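Local coordinates for protein multi-copper Oxidase CueO (PDB 6EVG) that probably oxidises phenolic and lignin-derived compounds as a bacterial laccase-like multicopper oxidase, coupling substrate oxidation at copper to the reduction of oxygen, at residues Ala139-His143 / Leu144-Gly148; Pro407-Met410 / Asp411-Asp414; Leu427-Glu431 / Met432-Phe436; Ala452-Ala455 / His456-Gly459; Glu494-Val498 / Gly499-Gln503. All coordinates share one frame; numbering follows the deposited sequence.

Overall arrangement
Contacts 3 and 5 meet at the bound copper: each supplies one histidine, His434 and His495, and Cys490 is the third ligand seen. Their centres lie about 13 Å apart. Contact 2 flanks contact 5, with centres about 10 Å apart; Arg412 O takes a hydrogen bond from Gln503 NE2 at 2.9 Å. Contact 1, from the N-terminal multicopper oxidase range, touches helix 493-497 of contact 5: Ala139 N approaches Asp497 OD2 at 3.0 Å, and the centres of contacts 1 and 5 are about 16 Å apart. Contact 4 stands apart, its nearest atoms about 11 Å from contact 3 and about 19 Å from contact 5.

Contact 1: residues Ala139-His143 / Leu144-Gly148; sequences ARQAH and LGIAG
Leu144 folds back over the last helical turn, its side chain lying against the carbonyl of Arg140. Leu144 N donates to Arg140 O at 2.9 Å with a nearly straight N-H...O angle of 163°, the final regular helical bond here. The CG of Leu144, placed beside its own backbone N (chi1 -79°), comes within 3.3 Å of that same Arg140 O, and CD1 continues past it to lie obliquely near the guanidinium, 4.2 Å from Arg140 NH1. The guanidinium has its main partner elsewhere, in a salt bridge from NH1 to Glu86. After Leu144 the helix is closed by a Schellman motif: Gly145 takes up a positive phi, and two amides turn back into the last turn. Both bonds are weak, Ile146 N to Gln141 O at 3.4 Å and Gly145 N to Ala142 O at 2.9 Å, the latter strongly bent. Ile146 then crosses Gln141 at a slant. Its CD1 sits 3.7 Å from Gln141 O and 4.0 Å from Gln141 OE1, bringing a methyl near the amide oxygen; OE1 bonds to Thr88 and NE2 to Gly87. A water bridges the turn, donating to Ala142 O at 2.7 Å and to Ile146 O. Beyond the turn, Leu144 and Ile146 both rest on Ala57 of strand 54-59, and Ile146 also touches Ile59, while Ala139 and Ala142 pack on helix 493-497 through Leu493. From the turn the chain passes directly into strand 148-153.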
loop_
_atom_site.group_PDB
_atom_site.type_symbol
_atom_site.label_atom_id
_atom_site.label_comp_id
_atom_site.label_asym_id
_atom_site.label_seq_id
_atom_site.Cartn_x
_atom_site.Cartn_y
_atom_site.Cartn_z
ATOM N N ALA A 139 -0.825 7.528 11.445
ATOM C CA ALA A 139 0.620 7.271 11.404
ATOM C C ALA A 139 1.090 6.415 12.555
ATOM O O ALA A 139 1.927 5.516 12.361
ATOM C CB ALA A 139 1.403 8.565 11.371
ATOM N N ARG A 140 0.599 6.706 13.746
ATOM C CA ARG A 140 1.013 5.958 14.908
ATOM C C ARG A 140 0.533 4.519 14.846
ATOM O O ARG A 140 1.290 3.572 15.132
ATOM C CB ARG A 140 0.494 6.636 16.174
ATOM C CG ARG A 140 0.852 5.924 17.443
ATOM C CD ARG A 140 0.447 6.731 18.689
ATOM N NE ARG A 140 -0.965 7.092 18.664
ATOM C CZ ARG A 140 -1.980 6.223 18.883
ATOM N NH1 ARG A 140 -1.752 4.989 19.317
ATOM N NH2 ARG A 140 -3.203 6.609 18.731
ATOM N N GLN A 141 -0.754 4.323 14.552
ATOM C CA GLN A 141 -1.276 2.931 14.548
ATOM C C GLN A 141 -0.642 2.118 13.432
ATOM O O GLN A 141 -0.368 0.913 13.617
ATOM C CB GLN A 141 -2.778 2.964 14.453
ATOM C CG GLN A 141 -3.460 3.427 15.735
ATOM C CD GLN A 141 -4.883 2.942 15.883
ATOM O OE1 GLN A 141 -5.360 2.107 15.108
ATOM N NE2 GLN A 141 -5.597 3.455 16.881
ATOM N N ALA A 142 -0.444 2.728 12.273
ATOM C CA ALA A 142 0.269 2.010 11.181
ATOM C C ALA A 142 1.707 1.678 11.597
ATOM O O ALA A 142 2.145 0.523 11.450
ATOM C CB ALA A 142 0.253 2.838 9.921
ATOM N N HIS A 143 2.425 2.644 12.141
ATOM C CA HIS A 143 3.832 2.396 12.457
ATOM C C HIS A 143 3.983 1.327 13.524
ATOM O O HIS A 143 4.929 0.512 13.521
ATOM C CB HIS A 143 4.558 3.680 12.858
ATOM C CG HIS A 143 6.043 3.507 12.792
ATOM N ND1 HIS A 143 6.710 3.495 11.594
ATOM C CD2 HIS A 143 6.983 3.244 13.734
ATOM C CE1 HIS A 143 7.989 3.212 11.843
ATOM N NE2 HIS A 143 8.199 3.021 13.125
ATOM N N LEU A 144 3.064 1.308 14.513
ATOM C CA LEU A 144 3.099 0.246 15.507
ATOM C C LEU A 144 3.138 -1.112 14.874
ATOM O O LEU A 144 3.718 -2.035 15.459
ATOM C CB LEU A 144 1.923 0.402 16.467
ATOM C CG LEU A 144 2.080 1.472 17.573
ATOM C CD1 LEU A 144 0.725 1.783 18.198
ATOM C CD2 LEU A 144 3.063 1.021 18.614
ATOM N N GLY A 145 2.427 -1.251 13.744
ATOM C CA GLY A 145 2.526 -2.465 12.946
ATOM C C GLY A 145 1.216 -3.011 12.417
ATOM O O GLY A 145 1.216 -4.105 11.835
ATOM N N ILE A 146 0.091 -2.285 12.540
ATOM C CA ILE A 146 -1.181 -2.867 12.153
ATOM C C ILE A 146 -1.382 -2.828 10.644
ATOM O O ILE A 146 -1.554 -1.747 10.056
ATOM C CB ILE A 146 -2.340 -2.124 12.890
ATOM C CG1 ILE A 146 -2.179 -2.203 14.401
ATOM C CG2 ILE A 146 -3.673 -2.694 12.443
ATOM C CD1 ILE A 146 -3.027 -1.130 15.133
ATOM N N ALA A 147 -1.353 -3.999 10.033
ATOM C CA ALA A 147 -1.606 -4.156 8.601
ATOM C C ALA A 147 -1.749 -5.614 8.301
ATOM O O ALA A 147 -1.217 -6.455 9.017
ATOM C CB ALA A 147 -0.491 -3.591 7.739
ATOM N N GLY A 148 -2.449 -5.903 7.198
ATOM C CA GLY A 148 -2.461 -7.262 6.635
ATOM C C GLY A 148 -2.570 -7.161 5.114
ATOM O O GLY A 148 -2.679 -6.084 4.575
HETATM O O HOH W 1 1.054 -0.774 9.296
#

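Contact 2: residues Pro407-Met410 / Asp411-Asp414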
loop_
_atom_site.group_PDB
_atom_site.type_symbol
_atom_site.label_atom_id
_atom_site.label_comp_id
_atom_site.label_asym_id
_atom_site.label_seq_id
_atom_site.Cartn_x
_atom_site.Cartn_y
_atom_site.Cartn_z
ATOM N N PRO A 407 -7.191 22.444 4.831
ATOM C CA PRO A 407 -6.975 21.180 5.516
ATOM C C PRO A 407 -8.233 20.339 5.674
ATOM O O PRO A 407 -9.328 20.886 5.868
ATOM C CB PRO A 407 -6.341 21.594 6.850
ATOM C CG PRO A 407 -5.738 22.933 6.568
ATOM C CD PRO A 407 -6.702 23.566 5.632
ATOM N N PHE A 408 -8.038 19.021 5.706
ATOM C CA PHE A 408 -9.114 18.087 5.990
ATOM C C PHE A 408 -10.046 18.553 7.109
ATOM O O PHE A 408 -9.584 18.965 8.165
ATOM C CB PHE A 408 -8.501 16.739 6.414
ATOM C CG PHE A 408 -9.512 15.673 6.759
ATOM C CD1 PHE A 408 -10.345 15.180 5.802
ATOM C CD2 PHE A 408 -9.644 15.191 8.066
ATOM C CE1 PHE A 408 -11.274 14.202 6.128
ATOM C CE2 PHE A 408 -10.580 14.220 8.395
ATOM C CZ PHE A 408 -11.389 13.738 7.428
ATOM N N ASP A 409 -11.325 18.439 6.830
ATOM C CA ASP A 409 -12.365 18.740 7.836
ATOM C C ASP A 409 -13.379 17.591 7.748
ATOM O O ASP A 409 -13.993 17.340 6.698
ATOM C CB ASP A 409 -13.019 20.093 7.486
ATOM C CG ASP A 409 -14.205 20.474 8.351
ATOM O OD1 ASP A 409 -14.749 19.687 9.138
ATOM O OD2 ASP A 409 -14.587 21.665 8.208
ATOM N N MET A 410 -13.543 16.885 8.860
ATOM C CA MET A 410 -14.494 15.772 8.918
ATOM C C MET A 410 -15.887 16.054 8.428
ATOM O O MET A 410 -16.570 15.206 7.878
ATOM C CB MET A 410 -14.628 15.302 10.385
ATOM C CG MET A 410 -13.435 14.557 10.919
ATOM S SD MET A 410 -13.341 12.852 10.337
ATOM C CE MET A 410 -14.649 12.112 11.360
ATOM N N ASP A 411 -16.333 17.305 8.596
ATOM C CA ASP A 411 -17.689 17.680 8.232
ATOM C C ASP A 411 -17.829 18.268 6.849
ATOM O O ASP A 411 -18.932 18.682 6.508
ATOM C CB ASP A 411 -18.185 18.668 9.303
ATOM C CG ASP A 411 -18.350 18.015 10.640
ATOM O OD1 ASP A 411 -18.884 16.908 10.685
ATOM O OD2 ASP A 411 -17.915 18.554 11.669
ATOM N N ARG A 412 -16.754 18.335 6.070
ATOM C CA ARG A 412 -16.766 19.001 4.765
ATOM C C ARG A 412 -16.599 17.972 3.647
ATOM O O ARG A 412 -15.672 17.176 3.665
ATOM C CB ARG A 412 -15.643 20.027 4.689
ATOM C CG ARG A 412 -15.717 20.903 3.434
ATOM C CD ARG A 412 -14.535 21.858 3.355
ATOM N NE ARG A 412 -13.286 21.158 3.035
ATOM C CZ ARG A 412 -12.115 21.247 3.669
ATOM N NH1 ARG A 412 -11.948 21.995 4.712
ATOM N NH2 ARG A 412 -11.096 20.531 3.173
ATOM N N ILE A 413 -17.481 18.049 2.672
ATOM C CA ILE A 413 -17.378 17.261 1.458
ATOM C C ILE A 413 -16.680 18.112 0.410
ATOM O O ILE A 413 -17.166 19.179 0.014
ATOM C CB ILE A 413 -18.730 16.758 0.945
ATOM C CG1 ILE A 413 -19.430 15.900 2.002
ATOM C CG2 ILE A 413 -18.613 16.073 -0.395
ATOM C CD1 ILE A 413 -18.635 14.703 2.458
ATOM N N ASP A 414 -15.543 17.656 -0.077
ATOM C CA ASP A 414 -14.728 18.406 -1.050
ATOM C C ASP A 414 -15.136 18.191 -2.494
ATOM O O ASP A 414 -14.862 19.086 -3.310
ATOM C CB ASP A 414 -13.257 18.033 -0.819
ATOM C CG ASP A 414 -12.818 18.351 0.618
ATOM O OD1 ASP A 414 -12.647 19.536 0.901
ATOM O OD2 ASP A 414 -12.776 17.406 1.443
HETATM O O HOH W 2 -12.497 17.583 4.238
HETATM O O HOH W 3 -13.572 23.376 6.496
#
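Arg412 reaches back across a tight turn to grip the carbonyl oxygen of Pro407 with both terminal nitrogens. NH1 meets Pro407 O at 3.1 Å and NH2 at 3.2 Å, both coming from the same face of the carbonyl plane and neither bond very straight. The side of the guanidinium carrying NE is turned to Asp414, where NE lies 2.8 Å from OD1 and NH2 lies 2.9 Å from the same oxygen; in this salt bridge OD1 lies in the guanidinium plane and is met on its syn side, somewhat out of the carboxylate plane. Asp409 approaches differently: its backbone N stands over one guanidinium face and its CB comes within 3.5 Å of NH1, while its carboxylate is turned 88° to the guanidinium plane. A water joins the two, donating to Asp409 OD2 and accepting from Arg412 NH1. The next shell is a type I beta turn: Arg412 N donates to Asp409 O at 3.0 Å, and Asp411 N donates to Asp409 OD1 at 2.9 Å from above the carboxylate plane, an Asx turn; with CG anti to the backbone N (chi1 174°) the carboxylate lies within reach of that amide. A bend at chi3 (72°) swings the arginine head back toward Pro407. Gln503 of strand 501-506 ties the loop to the sheet, its NE2 reaching Met410 O and Arg412 O and its N reaching Asp414 OD2. Held by a carboxylate, a carbonyl and a water, the guanidinium is probably fixed in rotation, its charge balanced in part by Asp414 and, at longer range, Asp409.

Contact 3: residues Leu427-Glu431 / Met432-Phe436. With CU (copper (II) ion), chain B.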
loop_
_atom_site.group_PDB
_atom_site.type_symbol
_atom_site.label_atom_id
_atom_site.label_comp_id
_atom_site.label_asym_id
_atom_site.label_seq_id
_atom_site.Cartn_x
_atom_site.Cartn_y
_atom_site.Cartn_z
ATOM N N LEU A 427 -2.698 16.622 -10.820
ATOM C CA LEU A 427 -2.071 16.574 -9.502
ATOM C C LEU A 427 -0.713 17.217 -9.533
ATOM O O LEU A 427 0.076 16.902 -10.438
ATOM C CB LEU A 427 -1.939 15.091 -9.065
ATOM C CG LEU A 427 -3.241 14.323 -8.956
ATOM C CD1 LEU A 427 -2.983 12.859 -8.602
ATOM C CD2 LEU A 427 -4.227 14.929 -7.956
ATOM N N THR A 428 -0.426 18.116 -8.592
ATOM C CA THR A 428 0.833 18.859 -8.592
ATOM C C THR A 428 1.488 18.824 -7.232
ATOM O O THR A 428 0.803 18.909 -6.190
ATOM C CB THR A 428 0.569 20.326 -9.017
ATOM O OG1 THR A 428 -0.456 20.895 -8.298
ATOM C CG2 THR A 428 0.061 20.424 -10.308
ATOM N N THR A 429 2.821 18.731 -7.257
ATOM C CA THR A 429 3.626 18.875 -6.039
ATOM C C THR A 429 4.643 20.010 -6.239
ATOM O O THR A 429 4.918 20.434 -7.346
ATOM C CB THR A 429 4.358 17.575 -5.672
ATOM O OG1 THR A 429 5.330 17.274 -6.688
ATOM C CG2 THR A 429 3.407 16.410 -5.585
ATOM N N LYS A 430 5.266 20.407 -5.149
ATOM C CA LYS A 430 6.286 21.460 -5.147
ATOM C C LYS A 430 7.568 21.006 -4.438
ATOM O O LYS A 430 8.530 20.601 -5.061
ATOM C CB LYS A 430 5.717 22.722 -4.453
ATOM C CG LYS A 430 6.638 23.914 -4.323
ATOM C CD LYS A 430 6.000 25.074 -3.561
ATOM C CE LYS A 430 6.980 26.248 -3.459
ATOM N NZ LYS A 430 6.598 27.174 -2.369
ATOM N N GLU A 431 7.588 20.988 -3.119
ATOM C CA GLU A 431 8.864 20.779 -2.393
ATOM C C GLU A 431 9.363 19.359 -2.399
ATOM O O GLU A 431 10.581 19.143 -2.416
ATOM C CB GLU A 431 8.812 21.263 -0.959
ATOM C CG GLU A 431 8.611 22.773 -0.790
ATOM C CD GLU A 431 7.142 23.152 -0.606
ATOM O OE1 GLU A 431 6.230 22.361 -0.987
ATOM O OE2 GLU A 431 6.908 24.277 -0.116
ATOM N N MET A 432 8.468 18.391 -2.388
ATOM C CA MET A 432 8.822 16.944 -2.344
ATOM C C MET A 432 7.764 16.157 -3.088
ATOM O O MET A 432 6.665 16.678 -3.318
ATOM C CB MET A 432 8.990 16.438 -0.921
ATOM C CG MET A 432 7.693 16.423 -0.092
ATOM S SD MET A 432 7.903 15.785 1.584
ATOM C CE MET A 432 7.922 14.022 1.377
ATOM N N PRO A 433 8.051 14.901 -3.444
ATOM C CA PRO A 433 7.030 14.049 -4.044
ATOM C C PRO A 433 6.005 13.583 -2.991
ATOM O O PRO A 433 6.348 13.540 -1.805
ATOM C CB PRO A 433 7.824 12.859 -4.546
ATOM C CG PRO A 433 9.225 13.036 -4.179
ATOM C CD PRO A 433 9.351 14.226 -3.345
ATOM N N HIS A 434 4.807 13.263 -3.466
ATOM C CA HIS A 434 3.744 12.774 -2.553
ATOM C C HIS A 434 3.033 11.615 -3.179
ATOM O O HIS A 434 2.635 11.681 -4.342
ATOM C CB HIS A 434 2.701 13.874 -2.252
ATOM C CG HIS A 434 3.261 15.076 -1.554
ATOM N ND1 HIS A 434 3.186 15.274 -0.184
ATOM C CD2 HIS A 434 3.933 16.157 -2.057
ATOM C CE1 HIS A 434 3.792 16.401 0.111
ATOM N NE2 HIS A 434 4.268 16.948 -0.991
ATOM N N PRO A 435 2.799 10.520 -2.412
ATOM C CA PRO A 435 1.959 9.402 -2.933
ATOM C C PRO A 435 0.469 9.721 -2.767
ATOM O O PRO A 435 -0.053 9.809 -1.704
ATOM C CB PRO A 435 2.418 8.255 -2.057
ATOM C CG PRO A 435 2.811 8.882 -0.748
ATOM C CD PRO A 435 3.388 10.251 -1.112
ATOM N N PHE A 436 -0.221 9.829 -3.881
ATOM C CA PHE A 436 -1.664 10.012 -3.921
ATOM C C PHE A 436 -2.376 8.682 -3.743
ATOM O O PHE A 436 -2.069 7.749 -4.470
ATOM C CB PHE A 436 -2.030 10.582 -5.290
ATOM C CG PHE A 436 -3.501 10.704 -5.547
ATOM C CD1 PHE A 436 -4.212 11.779 -5.031
ATOM C CD2 PHE A 436 -4.191 9.810 -6.322
ATOM C CE1 PHE A 436 -5.567 11.900 -5.314
ATOM C CE2 PHE A 436 -5.511 9.920 -6.593
ATOM C CZ PHE A 436 -6.232 10.986 -6.048
HETATM CU CU CU B . 2.509 14.189 1.341
HETATM O O HOH W 4 4.201 19.745 -2.631
#
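His434, whose ring edge rests against Thr429, has its NE2 shared between Glu339 OE2 and, weakly, a water 3.2 Å away. That water also accepts from Lys430 N at 2.8 Å, tying the imidazole to the loop backbone. The other ring nitrogen, ND1, binds copper at 2.0 Å, and Cys490 and His495 complete the coordination; Glu339 thus probably helps to fix the ring's rotation and may raise its donor strength toward the metal. Thr429 meets the ring with a methyl: CG2 touches CD2 at 3.6 Å, near the ring plane, the two side chains sliding past each other in opposite directions. The chi1 of 66° sets CG2 opposite the carbonyl carbon and sends OG1 to Gly468 N instead. Thr429 CB also lies 3.4 Å from Met432 O, a close fit at the bend. Farther along, Leu427 CD1 sits over one face of Phe436 in a CH-pi contact, 3.9 Å from the ring centroid and 17° off its normal. Ile466 and Ile472 pack beside this pair. The two segments run 153° apart and join strand 422-428 of one sheet to strand 434-438 of the other, making a beta arch that presents a copper-binding histidine, as in the type 1 sites of cupredoxin domains.

Contact 4: residues Ala452-Ala455 / His456-Gly459; sequences APPA and HQSG
One short 3-10 turn links the segments, with two overlapping backbone bonds, Gln457 N to Pro454 O at 2.9 Å and Ser458 N to Ala455 O at 3.0 Å. Each donor approaches from above its carbonyl plane. Ala455 O is held twice, since Ser458 OG also donates to it at 2.7 Å and from closer to the carbonyl plane. With OG held between its own N and carbonyl carbon (chi1 69°), the hydroxyl turns back over the turn. Pro454 is the packing centre. Its ring CD lies 3.3 Å from Gln457 OE1, and its CG is 3.6 Å from His456 CE1. Gln457, extended beyond CG, crosses the proline obliquely, while its CG lies 3.5 Å above one face of the His456 ring, toward the rim. His456 ND1 is hydrogen-bonded to Glu257 OE1 of strand 251-259. Pro453 packs loosely on the turn, its CB 4.2 Å from Gln457 CB and its CG near Ser458 CB. In sequence the loop joins strand 442-448 to strand 463-466; in space, Pro453 and Gln457 lean on Leu448, and Pro454, Ala455 and His456 rest against strand 251-259.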
loop_
_atom_site.group_PDB
_atom_site.type_symbol
_atom_site.label_atom_id
_atom_site.label_comp_id
_atom_site.label_asym_id
_atom_site.label_seq_id
_atom_site.Cartn_x
_atom_site.Cartn_y
_atom_site.Cartn_z
ATOM N N ALA A 452 3.766 9.956 -21.200
ATOM C CA ALA A 452 2.995 8.743 -20.896
ATOM C C ALA A 452 3.776 7.886 -19.874
ATOM O O ALA A 452 5.011 7.814 -19.914
ATOM C CB ALA A 452 2.692 7.926 -22.147
ATOM N N PRO A 453 3.079 7.188 -18.958
ATOM C CA PRO A 453 3.780 6.387 -17.986
ATOM C C PRO A 453 4.431 5.190 -18.622
ATOM O O PRO A 453 3.964 4.696 -19.672
ATOM C CB PRO A 453 2.666 5.926 -17.032
ATOM C CG PRO A 453 1.445 5.938 -17.828
ATOM C CD PRO A 453 1.620 7.118 -18.762
ATOM N N PRO A 454 5.462 4.636 -17.982
ATOM C CA PRO A 454 6.024 3.335 -18.446
ATOM C C PRO A 454 4.945 2.273 -18.287
ATOM O O PRO A 454 4.035 2.385 -17.456
ATOM C CB PRO A 454 7.216 3.107 -17.529
ATOM C CG PRO A 454 6.825 3.807 -16.306
ATOM C CD PRO A 454 6.067 5.045 -16.713
ATOM N N ALA A 455 5.119 1.172 -19.016
ATOM C CA ALA A 455 4.142 0.103 -19.012
ATOM C C ALA A 455 3.801 -0.409 -17.595
ATOM O O ALA A 455 2.636 -0.644 -17.272
ATOM C CB ALA A 455 4.588 -1.081 -19.882
ATOM N N HIS A 456 4.823 -0.558 -16.752
ATOM C CA HIS A 456 4.590 -1.098 -15.422
ATOM C C HIS A 456 3.673 -0.210 -14.553
ATOM O O HIS A 456 3.123 -0.716 -13.543
ATOM C CB HIS A 456 5.872 -1.459 -14.697
ATOM C CG HIS A 456 6.705 -0.327 -14.177
ATOM N ND1 HIS A 456 7.563 0.415 -14.967
ATOM C CD2 HIS A 456 6.931 0.119 -12.917
ATOM C CE1 HIS A 456 8.265 1.251 -14.213
ATOM N NE2 HIS A 456 7.889 1.120 -12.953
ATOM N N GLN A 457 3.565 1.091 -14.901
ATOM C CA GLN A 457 2.735 2.016 -14.147
ATOM C C GLN A 457 1.460 2.378 -14.900
ATOM O O GLN A 457 0.793 3.340 -14.499
ATOM C CB GLN A 457 3.530 3.265 -13.854
ATOM C CG GLN A 457 4.756 3.008 -12.977
ATOM C CD GLN A 457 5.710 4.189 -12.831
ATOM O OE1 GLN A 457 5.522 5.234 -13.438
ATOM N NE2 GLN A 457 6.697 4.047 -11.936
ATOM N N SER A 458 1.113 1.637 -15.942
ATOM C CA SER A 458 0.045 2.037 -16.869
ATOM C C SER A 458 -1.285 1.348 -16.651
ATOM O O SER A 458 -2.266 1.722 -17.304
ATOM C CB SER A 458 0.485 1.817 -18.313
ATOM O OG SER A 458 0.578 0.408 -18.598
ATOM N N GLY A 459 -1.325 0.333 -15.789
ATOM C CA GLY A 459 -2.563 -0.417 -15.574
ATOM C C GLY A 459 -3.512 0.275 -14.577
ATOM O O GLY A 459 -3.404 1.467 -14.329
#

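Contact 5: residues Glu494-Val498 / Gly499-Gln503. With CU (copper (II) ion), chain B.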
loop_
_atom_site.group_PDB
_atom_site.type_symbol
_atom_site.label_atom_id
_atom_site.label_comp_id
_atom_site.label_asym_id
_atom_site.label_seq_id
_atom_site.Cartn_x
_atom_site.Cartn_y
_atom_site.Cartn_z
ATOM N N GLU A 494 2.204 11.096 8.081
ATOM C CA GLU A 494 2.288 12.366 8.797
ATOM C C GLU A 494 1.509 13.471 8.081
ATOM O O GLU A 494 0.821 14.293 8.726
ATOM C CB GLU A 494 3.744 12.774 8.965
ATOM C CG GLU A 494 4.503 11.914 9.940
ATOM C CD GLU A 494 4.707 10.469 9.514
ATOM O OE1 GLU A 494 5.089 10.254 8.331
ATOM O OE2 GLU A 494 4.531 9.577 10.373
ATOM N N HIS A 495 1.586 13.493 6.753
ATOM C CA HIS A 495 0.920 14.549 5.951
ATOM C C HIS A 495 -0.589 14.357 6.063
ATOM O O HIS A 495 -1.325 15.335 6.235
ATOM C CB HIS A 495 1.372 14.502 4.504
ATOM C CG HIS A 495 2.780 14.914 4.317
ATOM N ND1 HIS A 495 3.335 14.816 3.051
ATOM C CD2 HIS A 495 3.706 15.428 5.167
ATOM C CE1 HIS A 495 4.562 15.315 3.175
ATOM N NE2 HIS A 495 4.819 15.661 4.434
ATOM N N GLU A 496 -1.065 13.124 5.895
ATOM C CA GLU A 496 -2.490 12.852 6.056
ATOM C C GLU A 496 -2.974 13.304 7.475
ATOM O O GLU A 496 -4.015 13.928 7.606
ATOM C CB GLU A 496 -2.656 11.333 5.895
ATOM C CG GLU A 496 -4.027 10.803 6.007
ATOM C CD GLU A 496 -3.981 9.271 6.113
ATOM O OE1 GLU A 496 -3.296 8.609 5.371
ATOM O OE2 GLU A 496 -4.586 8.876 6.973
ATOM N N ASP A 497 -2.193 12.972 8.510
ATOM C CA ASP A 497 -2.588 13.272 9.890
ATOM C C ASP A 497 -2.639 14.789 10.159
ATOM O O ASP A 497 -3.432 15.201 10.998
ATOM C CB ASP A 497 -1.669 12.617 10.908
ATOM C CG ASP A 497 -1.901 11.121 11.147
ATOM O OD1 ASP A 497 -3.006 10.619 10.803
ATOM O OD2 ASP A 497 -1.017 10.504 11.771
ATOM N N VAL A 498 -1.866 15.608 9.449
ATOM C CA VAL A 498 -1.922 17.051 9.628
ATOM C C VAL A 498 -2.808 17.723 8.594
ATOM O O VAL A 498 -2.859 18.987 8.535
ATOM C CB VAL A 498 -0.518 17.680 9.696
ATOM C CG1 VAL A 498 0.273 17.172 10.848
ATOM C CG2 VAL A 498 0.246 17.574 8.346
ATOM N N GLY A 499 -3.598 16.975 7.827
ATOM C CA GLY A 499 -4.634 17.564 7.004
ATOM C C GLY A 499 -4.607 17.389 5.509
ATOM O O GLY A 499 -5.514 17.870 4.831
ATOM N N MET A 500 -3.580 16.682 4.973
ATOM C CA MET A 500 -3.486 16.504 3.530
ATOM C C MET A 500 -4.395 15.359 3.058
ATOM O O MET A 500 -3.977 14.271 2.627
ATOM C CB MET A 500 -2.023 16.235 3.182
ATOM C CG MET A 500 -1.720 16.351 1.746
ATOM S SD MET A 500 0.056 16.415 1.291
ATOM C CE MET A 500 0.541 18.057 1.513
ATOM N N MET A 501 -5.700 15.648 3.205
ATOM C CA MET A 501 -6.769 14.700 2.975
ATOM C C MET A 501 -8.047 15.435 2.693
ATOM O O MET A 501 -8.249 16.566 3.143
ATOM C CB MET A 501 -6.917 13.773 4.230
ATOM C CG MET A 501 -7.987 12.718 4.104
ATOM S SD MET A 501 -7.681 11.227 5.098
ATOM C CE MET A 501 -7.788 11.901 6.737
ATOM N N ALA A 502 -8.921 14.784 1.935
ATOM C CA ALA A 502 -10.202 15.348 1.498
ATOM C C ALA A 502 -11.183 14.207 1.307
ATOM O O ALA A 502 -10.831 13.026 1.349
ATOM C CB ALA A 502 -9.984 16.119 0.186
ATOM N N GLN A 503 -12.457 14.562 1.130
ATOM C CA GLN A 503 -13.555 13.604 1.109
ATOM C C GLN A 503 -14.456 13.786 -0.097
ATOM O O GLN A 503 -14.664 14.937 -0.566
ATOM C CB GLN A 503 -14.506 13.883 2.398
ATOM C CG GLN A 503 -13.771 13.819 3.647
ATOM C CD GLN A 503 -14.665 13.672 4.813
ATOM O OE1 GLN A 503 -14.502 12.689 5.516
ATOM N NE2 GLN A 503 -15.492 14.710 5.128
HETATM CU CU CU B . 2.509 14.189 1.341
#
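A Schellman motif ends helix 493-497 beside the copper, with Met500 and His495 meeting across it. Met500 N donates to His495 O at 2.9 Å in a fairly straight bond (163°), and Gly499 N donates to Glu496 O at 3.1 Å from well above the carbonyl plane. Gly499, with a phi of 120°, lets the chain reverse here, and Met500 then forms the centre of an inverse gamma turn. His495 and Met500 lie side by side, pointing the same way. Met500 SD is 4.0 Å from His495 CB and obliquely placed to the ring, while CG of Met500, opposite its backbone N (chi1 -166°), carries the sulfur toward the metal. His495 ND1 binds that copper at 2.0 Å, and its NE2 is held by Met195 O, which probably steadies the imidazole. Farther on, the Met501 and Glu496 side chains cross obliquely, Met501 SD 3.8 Å from Glu496 CG, and Met501 also packs on His133 and Met487. His495, with His434 and Cys490, binds the copper, and Met500 SD stands farther off, 3.3 Å from the metal; this is consistent with the type 1 copper site of laccase-like enzymes, where methionine is a weak axial neighbour.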